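Local coordinates for petrobactin biosynthesis protein AsbB (Bacillus anthracis, PDB 3TO3) that catalyses the ATP-dependent condensation of spermidine with citryl-spermidine or its 3,4-dihydroxybenzoyl derivative in the biosynthesis of the siderophore petrobactin, at the adenosine-5'-triphosphate site. Sequence-based numbering; all coordinates share one arbitrary frame.

The adenosine-5'-triphosphate site. Residues 160-162, 282-283, 285-286, 299, 311, 388, 391, 439-441, 459, 462. With ATP (adenosine-5'-triphosphate), chain B; MG (magnesium ion), chain C.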
ATOM      1  N   GLY A 160       1.038 -22.648   7.747  1.00 49.50           N
ATOM      2  CA  GLY A 160       0.657 -22.155   6.440  1.00 46.36           C
ATOM      3  C   GLY A 160       1.177 -23.085   5.360  1.00 46.80           C
ATOM      4  O   GLY A 160       1.532 -24.243   5.601  1.00 54.03           O
ATOM      5  N   HIS A 161       1.242 -22.568   4.153  1.00 52.65           N
ATOM      6  CA  HIS A 161       1.449 -23.401   2.991  1.00 54.62           C
ATOM      7  C   HIS A 161       2.880 -23.933   2.857  1.00 45.18           C
ATOM      8  O   HIS A 161       3.846 -23.185   2.974  1.00 49.61           O
ATOM      9  CB  HIS A 161       1.058 -22.611   1.746  1.00 56.31           C
ATOM     10  CG  HIS A 161       0.517 -23.462   0.653  1.00 52.60           C
ATOM     11  ND1 HIS A 161       1.332 -24.233  -0.152  1.00 47.04           N
ATOM     12  CD2 HIS A 161      -0.757 -23.676   0.234  1.00 49.75           C
ATOM     13  CE1 HIS A 161       0.577 -24.886  -1.023  1.00 56.67           C
ATOM     14  NE2 HIS A 161      -0.694 -24.568  -0.811  1.00 50.94           N
ATOM     15  N   PRO A 162       2.996 -25.249   2.652  1.00 43.84           N
ATOM     16  CA  PRO A 162       4.212 -26.067   2.429  1.00 46.88           C
ATOM     17  C   PRO A 162       4.853 -25.879   1.025  1.00 56.07           C
ATOM     18  O   PRO A 162       6.001 -26.292   0.794  1.00 48.17           O
ATOM     19  CB  PRO A 162       3.721 -27.514   2.673  1.00 50.90           C
ATOM     20  CG  PRO A 162       2.221 -27.459   2.226  1.00 39.63           C
ATOM     21  CD  PRO A 162       1.741 -26.040   2.546  1.00 37.70           C
ATOM     22  N   GLN A 282      -7.846 -20.221   9.653  1.00 55.24           N
ATOM     23  CA  GLN A 282      -6.629 -20.150   8.847  1.00 58.32           C
ATOM     24  C   GLN A 282      -6.745 -19.156   7.717  1.00 57.42           C
ATOM     25  O   GLN A 282      -5.742 -18.617   7.271  1.00 65.41           O
ATOM     26  CB  GLN A 282      -6.312 -21.508   8.229  1.00 66.09           C
ATOM     27  CG  GLN A 282      -5.623 -22.495   9.163  1.00 75.60           C
ATOM     28  CD  GLN A 282      -5.356 -23.833   8.487  1.00 75.30           C
ATOM     29  OE1 GLN A 282      -4.208 -24.158   8.190  1.00 72.88           O
ATOM     30  NE2 GLN A 282      -6.425 -24.609   8.222  1.00 70.35           N
ATOM     31  N   SER A 283      -7.966 -18.928   7.242  1.00 51.61           N
ATOM     32  CA  SER A 283      -8.225 -18.058   6.091  1.00 53.58           C
ATOM     33  C   SER A 283      -8.185 -16.583   6.466  1.00 63.00           C
ATOM     34  O   SER A 283      -7.902 -15.716   5.631  1.00 80.90           O
ATOM     35  CB  SER A 283      -9.550 -18.456   5.394  1.00 53.84           C
ATOM     36  OG  SER A 283     -10.557 -17.448   5.413  1.00 60.61           O
ATOM     37  N   ARG A 285     -10.288 -14.236   6.755  1.00 43.20           N
ATOM     38  CA  ARG A 285     -11.487 -13.471   6.419  1.00 48.37           C
ATOM     39  C   ARG A 285     -12.710 -14.328   6.741  1.00 41.24           C
ATOM     40  O   ARG A 285     -13.842 -13.907   6.586  1.00 45.49           O
ATOM     41  CB  ARG A 285     -11.467 -12.983   4.966  1.00 44.67           C
ATOM     42  CG  ARG A 285     -11.220 -14.087   3.992  1.00 54.33           C
ATOM     43  CD  ARG A 285     -11.521 -13.667   2.580  1.00 60.93           C
ATOM     44  NE  ARG A 285     -11.232 -14.751   1.654  1.00 63.11           N
ATOM     45  CZ  ARG A 285     -11.497 -14.723   0.356  1.00 64.38           C
ATOM     46  NH1 ARG A 285     -12.073 -13.654  -0.171  1.00 72.82           N
ATOM     47  NH2 ARG A 285     -11.185 -15.763  -0.416  1.00 61.89           N
ATOM     48  N   THR A 286     -12.458 -15.544   7.188  1.00 37.58           N
ATOM     49  CA  THR A 286     -13.529 -16.435   7.606  1.00 38.97           C
ATOM     50  C   THR A 286     -13.536 -16.536   9.111  1.00 40.02           C
ATOM     51  O   THR A 286     -12.573 -16.951   9.695  1.00 50.70           O
ATOM     52  CB  THR A 286     -13.328 -17.841   7.059  1.00 45.23           C
ATOM     53  OG1 THR A 286     -13.222 -17.777   5.629  1.00 48.72           O
ATOM     54  CG2 THR A 286     -14.517 -18.735   7.470  1.00 39.40           C
ATOM     55  N   LYS A 299     -17.808 -15.328   6.134  1.00 36.79           N
ATOM     56  CA  LYS A 299     -16.687 -15.098   5.243  1.00 41.51           C
ATOM     57  C   LYS A 299     -16.869 -13.712   4.664  1.00 45.58           C
ATOM     58  O   LYS A 299     -17.867 -13.446   3.962  1.00 39.83           O
ATOM     59  CB  LYS A 299     -16.602 -16.163   4.144  1.00 33.82           C
ATOM     60  CG  LYS A 299     -15.450 -15.986   3.158  1.00 39.52           C
ATOM     61  CD  LYS A 299     -15.327 -17.188   2.221  1.00 44.29           C
ATOM     62  CE  LYS A 299     -13.973 -17.222   1.532  1.00 57.19           C
ATOM     63  NZ  LYS A 299     -13.883 -18.341   0.536  1.00 59.88           N
ATOM     64  N   ARG A 311      -7.999 -10.524  -1.048  1.00 60.25           N
ATOM     65  CA  ARG A 311      -8.934 -11.309  -0.216  1.00 52.43           C
ATOM     66  C   ARG A 311     -10.379 -10.770  -0.329  1.00 55.17           C
ATOM     67  O   ARG A 311     -11.207 -10.895   0.577  1.00 43.78           O
ATOM     68  CB  ARG A 311      -8.451 -11.477   1.225  1.00 49.93           C
ATOM     69  CG  ARG A 311      -7.165 -12.297   1.361  1.00 57.71           C
ATOM     70  CD  ARG A 311      -7.315 -13.703   0.754  1.00 66.91           C
ATOM     71  NE  ARG A 311      -6.993 -13.733  -0.676  1.00 78.73           N
ATOM     72  CZ  ARG A 311      -7.373 -14.698  -1.517  1.00 89.14           C
ATOM     73  NH1 ARG A 311      -8.094 -15.726  -1.083  1.00 89.89           N
ATOM     74  NH2 ARG A 311      -7.034 -14.639  -2.801  1.00 94.54           N
ATOM     75  N   ASN A 388      -5.058 -30.122   5.930  1.00 39.67           N
ATOM     76  CA  ASN A 388      -3.621 -29.857   5.956  1.00 44.28           C
ATOM     77  C   ASN A 388      -2.971 -30.068   7.348  1.00 47.28           C
ATOM     78  O   ASN A 388      -1.761 -30.173   7.474  1.00 42.10           O
ATOM     79  CB  ASN A 388      -3.291 -28.468   5.403  1.00 45.49           C
ATOM     80  CG  ASN A 388      -3.864 -27.342   6.254  1.00 53.67           C
ATOM     81  OD1 ASN A 388      -5.007 -27.409   6.721  1.00 55.23           O
ATOM     82  ND2 ASN A 388      -3.075 -26.290   6.442  1.00 52.62           N
ATOM     83  N   TYR A 391      -0.601 -33.364   7.617  1.00 37.30           N
ATOM     84  CA  TYR A 391       0.837 -33.252   7.365  1.00 40.63           C
ATOM     85  C   TYR A 391       1.572 -32.163   8.144  1.00 39.46           C
ATOM     86  O   TYR A 391       2.726 -31.896   7.873  1.00 42.07           O
ATOM     87  CB  TYR A 391       1.174 -33.254   5.870  1.00 41.19           C
ATOM     88  CG  TYR A 391       0.271 -32.419   4.994  1.00 40.11           C
ATOM     89  CD1 TYR A 391       0.538 -31.057   4.762  1.00 34.63           C
ATOM     90  CD2 TYR A 391      -0.853 -32.980   4.382  1.00 46.69           C
ATOM     91  CE1 TYR A 391      -0.292 -30.269   3.935  1.00 36.10           C
ATOM     92  CE2 TYR A 391      -1.705 -32.190   3.552  1.00 42.01           C
ATOM     93  CZ  TYR A 391      -1.404 -30.848   3.325  1.00 43.99           C
ATOM     94  OH  TYR A 391      -2.230 -30.077   2.509  1.00 45.46           O
ATOM     95  N   HIS A 439      -7.887 -28.767  -2.533  0.55 49.72           N
ATOM     96  CA  HIS A 439      -6.641 -28.496  -1.823  0.55 48.97           C
ATOM     97  C   HIS A 439      -6.853 -28.743  -0.317  0.55 54.44           C
ATOM     98  O   HIS A 439      -7.961 -29.069   0.133  0.55 55.04           O
ATOM     99  CB  HIS A 439      -6.178 -27.053  -2.038  0.55 44.84           C
ATOM    100  CG  HIS A 439      -5.911 -26.678  -3.473  0.55 47.99           C
ATOM    101  ND1 HIS A 439      -6.604 -25.675  -4.117  0.55 50.17           N
ATOM    102  CD2 HIS A 439      -4.987 -27.120  -4.362  0.55 51.57           C
ATOM    103  CE1 HIS A 439      -6.138 -25.529  -5.347  0.55 44.39           C
ATOM    104  NE2 HIS A 439      -5.150 -26.388  -5.520  0.55 49.28           N
ATOM    105  N   GLY A 440      -5.793 -28.585   0.468  1.00 53.83           N
ATOM    106  CA  GLY A 440      -5.844 -28.932   1.877  1.00 46.52           C
ATOM    107  C   GLY A 440      -6.774 -28.119   2.761  1.00 50.70           C
ATOM    108  O   GLY A 440      -7.319 -28.642   3.741  1.00 51.89           O
ATOM    109  N   GLN A 441      -6.965 -26.849   2.421  1.00 45.95           N
ATOM    110  CA  GLN A 441      -7.720 -25.948   3.275  1.00 53.47           C
ATOM    111  C   GLN A 441      -9.230 -26.034   3.008  1.00 53.25           C
ATOM    112  O   GLN A 441     -10.030 -25.442   3.737  1.00 57.43           O
ATOM    113  CB  GLN A 441      -7.205 -24.510   3.104  1.00 75.95           C
ATOM    114  CG  GLN A 441      -7.185 -23.685   4.404  1.00100.13           C
ATOM    115  CD  GLN A 441      -8.391 -22.739   4.541  1.00115.82           C
ATOM    116  OE1 GLN A 441      -9.010 -22.359   3.542  1.00118.91           O
ATOM    117  NE2 GLN A 441      -8.722 -22.360   5.783  1.00118.48           N
ATOM    118  N   ASP A 459     -15.770 -24.152   0.933  1.00 45.43           N
ATOM    119  CA  ASP A 459     -15.345 -23.210  -0.102  1.00 54.49           C
ATOM    120  C   ASP A 459     -15.650 -23.642  -1.541  1.00 54.62           C
ATOM    121  O   ASP A 459     -14.737 -23.981  -2.297  1.00 62.09           O
ATOM    122  CB  ASP A 459     -13.858 -22.860   0.052  1.00 72.57           C
ATOM    123  CG  ASP A 459     -13.600 -21.907   1.210  1.00 89.94           C
ATOM    124  OD1 ASP A 459     -14.423 -20.992   1.435  1.00 94.42           O
ATOM    125  OD2 ASP A 459     -12.578 -22.081   1.910  1.00102.10           O
ATOM    126  N   GLU A 462     -15.992 -19.967  -5.012  1.00 68.46           N
ATOM    127  CA  GLU A 462     -14.907 -19.630  -5.947  1.00 84.87           C
ATOM    128  C   GLU A 462     -14.312 -20.768  -6.789  1.00 86.03           C
ATOM    129  O   GLU A 462     -14.102 -20.602  -7.991  1.00 98.42           O
ATOM    130  CB  GLU A 462     -13.784 -18.894  -5.214  1.00 99.61           C
ATOM    131  CG  GLU A 462     -13.314 -19.600  -3.936  1.00108.02           C
ATOM    132  CD  GLU A 462     -12.393 -18.731  -3.087  1.00114.53           C
ATOM    133  OE1 GLU A 462     -12.106 -17.579  -3.501  1.00112.08           O
ATOM    134  OE2 GLU A 462     -11.957 -19.208  -2.009  1.00117.39           O
TER
HETATM  135  PB  ATP B 617     -10.624 -18.812   1.886  0.71 84.11           P
HETATM  136  O1B ATP B 617     -10.857 -17.505   2.601  0.71 79.96           O
HETATM  137  O2B ATP B 617     -11.072 -18.690   0.454  0.71 83.35           O
HETATM  138  O3B ATP B 617     -11.399 -19.962   2.629  0.71 56.14           O
HETATM  139  PA  ATP B 617      -8.020 -18.325   1.277  0.71113.19           P
HETATM  140  O1A ATP B 617      -8.506 -16.890   1.230  0.71110.20           O
HETATM  141  O2A ATP B 617      -7.679 -18.875  -0.103  0.71109.54           O
HETATM  142  O3A ATP B 617      -9.116 -19.220   1.922  0.71129.61           O
HETATM  143  O5' ATP B 617      -6.739 -18.347   2.186  0.71126.49           O
HETATM  144  C5' ATP B 617      -6.414 -19.464   2.925  0.71119.91           C
HETATM  145  C4' ATP B 617      -5.075 -19.552   3.399  0.71113.13           C
HETATM  146  O4' ATP B 617      -4.759 -20.947   3.732  0.71106.95           O
HETATM  147  C3' ATP B 617      -4.119 -19.157   2.340  0.71112.13           C
HETATM  148  O3' ATP B 617      -3.361 -18.090   2.764  0.71113.31           O
HETATM  149  C2' ATP B 617      -3.282 -20.350   2.118  0.71105.73           C
HETATM  150  O2' ATP B 617      -1.990 -19.998   1.855  0.71100.76           O
HETATM  151  C1' ATP B 617      -3.404 -21.066   3.419  0.71102.06           C
HETATM  152  N9  ATP B 617      -2.961 -22.435   3.421  0.71 90.74           N
HETATM  153  C8  ATP B 617      -2.101 -22.946   4.320  0.71 80.07           C
HETATM  154  N7  ATP B 617      -1.918 -24.240   4.024  0.71 77.72           N
HETATM  155  C5  ATP B 617      -2.664 -24.563   2.943  0.71 82.29           C
HETATM  156  C6  ATP B 617      -2.852 -25.753   2.226  0.71 77.09           C
HETATM  157  N6  ATP B 617      -2.153 -26.941   2.630  0.71 73.57           N
HETATM  158  N1  ATP B 617      -3.689 -25.755   1.162  0.71 77.65           N
HETATM  159  C2  ATP B 617      -4.334 -24.628   0.796  0.71 82.60           C
HETATM  160  N3  ATP B 617      -4.172 -23.465   1.467  0.71 87.43           N
HETATM  161  C4  ATP B 617      -3.345 -23.401   2.544  0.71 88.61           C
HETATM  162 MG    MG C 618     -10.155 -21.974   0.819  1.00 73.31          MG
HETATM  163  O   HOH W   1      -0.427 -26.385   5.502  1.00 46.02           O
HETATM  164  O   HOH W   2      -0.118 -20.186   3.828  1.00 49.21           O
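In this IucA/IucC-family synthetase the co-substrate ATP lies in the adenylation pocket; the nucleotide is partly occupied and poorly ordered, with its alpha- and beta-phosphates modelled. Adenine sits between two side chains: the CD2 edge of the His161 imidazole comes up to the purine, 3.4 Å from ATP C5, while the poorly ordered Gln441 lays its CB over the opposite face. The exocyclic amine N6 donates to the Tyr391 hydroxyl. Asn388, with CG tucked between its own N and C (chi1 64°), keeps its amide beside the N6/N7 edge; ND2 reaches a lone pair of Gln282 OE1 at 3.0 Å, almost straight and in its own amide plane, and holds a water that contacts ATP N7. The extended Arg285 presents its guanidinium side-on: NE meets beta-phosphate ATP O1B at 2.9 Å, near the guanidinium plane, and NH2 takes ATP O2B at 3.1 Å, tilted. Lys299 CE sits over the rim of one guanidinium face and, more loosely, Arg311 CD over the rim of the other. Ser283 OG, paired with Thr286 OG1, also donates to O1B. Lys299, fully extended, brings NZ to ATP O2B at 2.8 Å and meets Asp459 OD1 from above the carboxylate plane. Arg311, bent at chi2 and chi3, swings NH1 to alpha-phosphate ATP O1A at 2.6 Å. Asp459 OD2 is 2.5 Å from ATP O3B and 2.7 Å from MG, long for direct coordination; poorly ordered Glu462 points OE2 at O2B. Lys299 and magnesium would offset this crowded charge, unless a proton is shared.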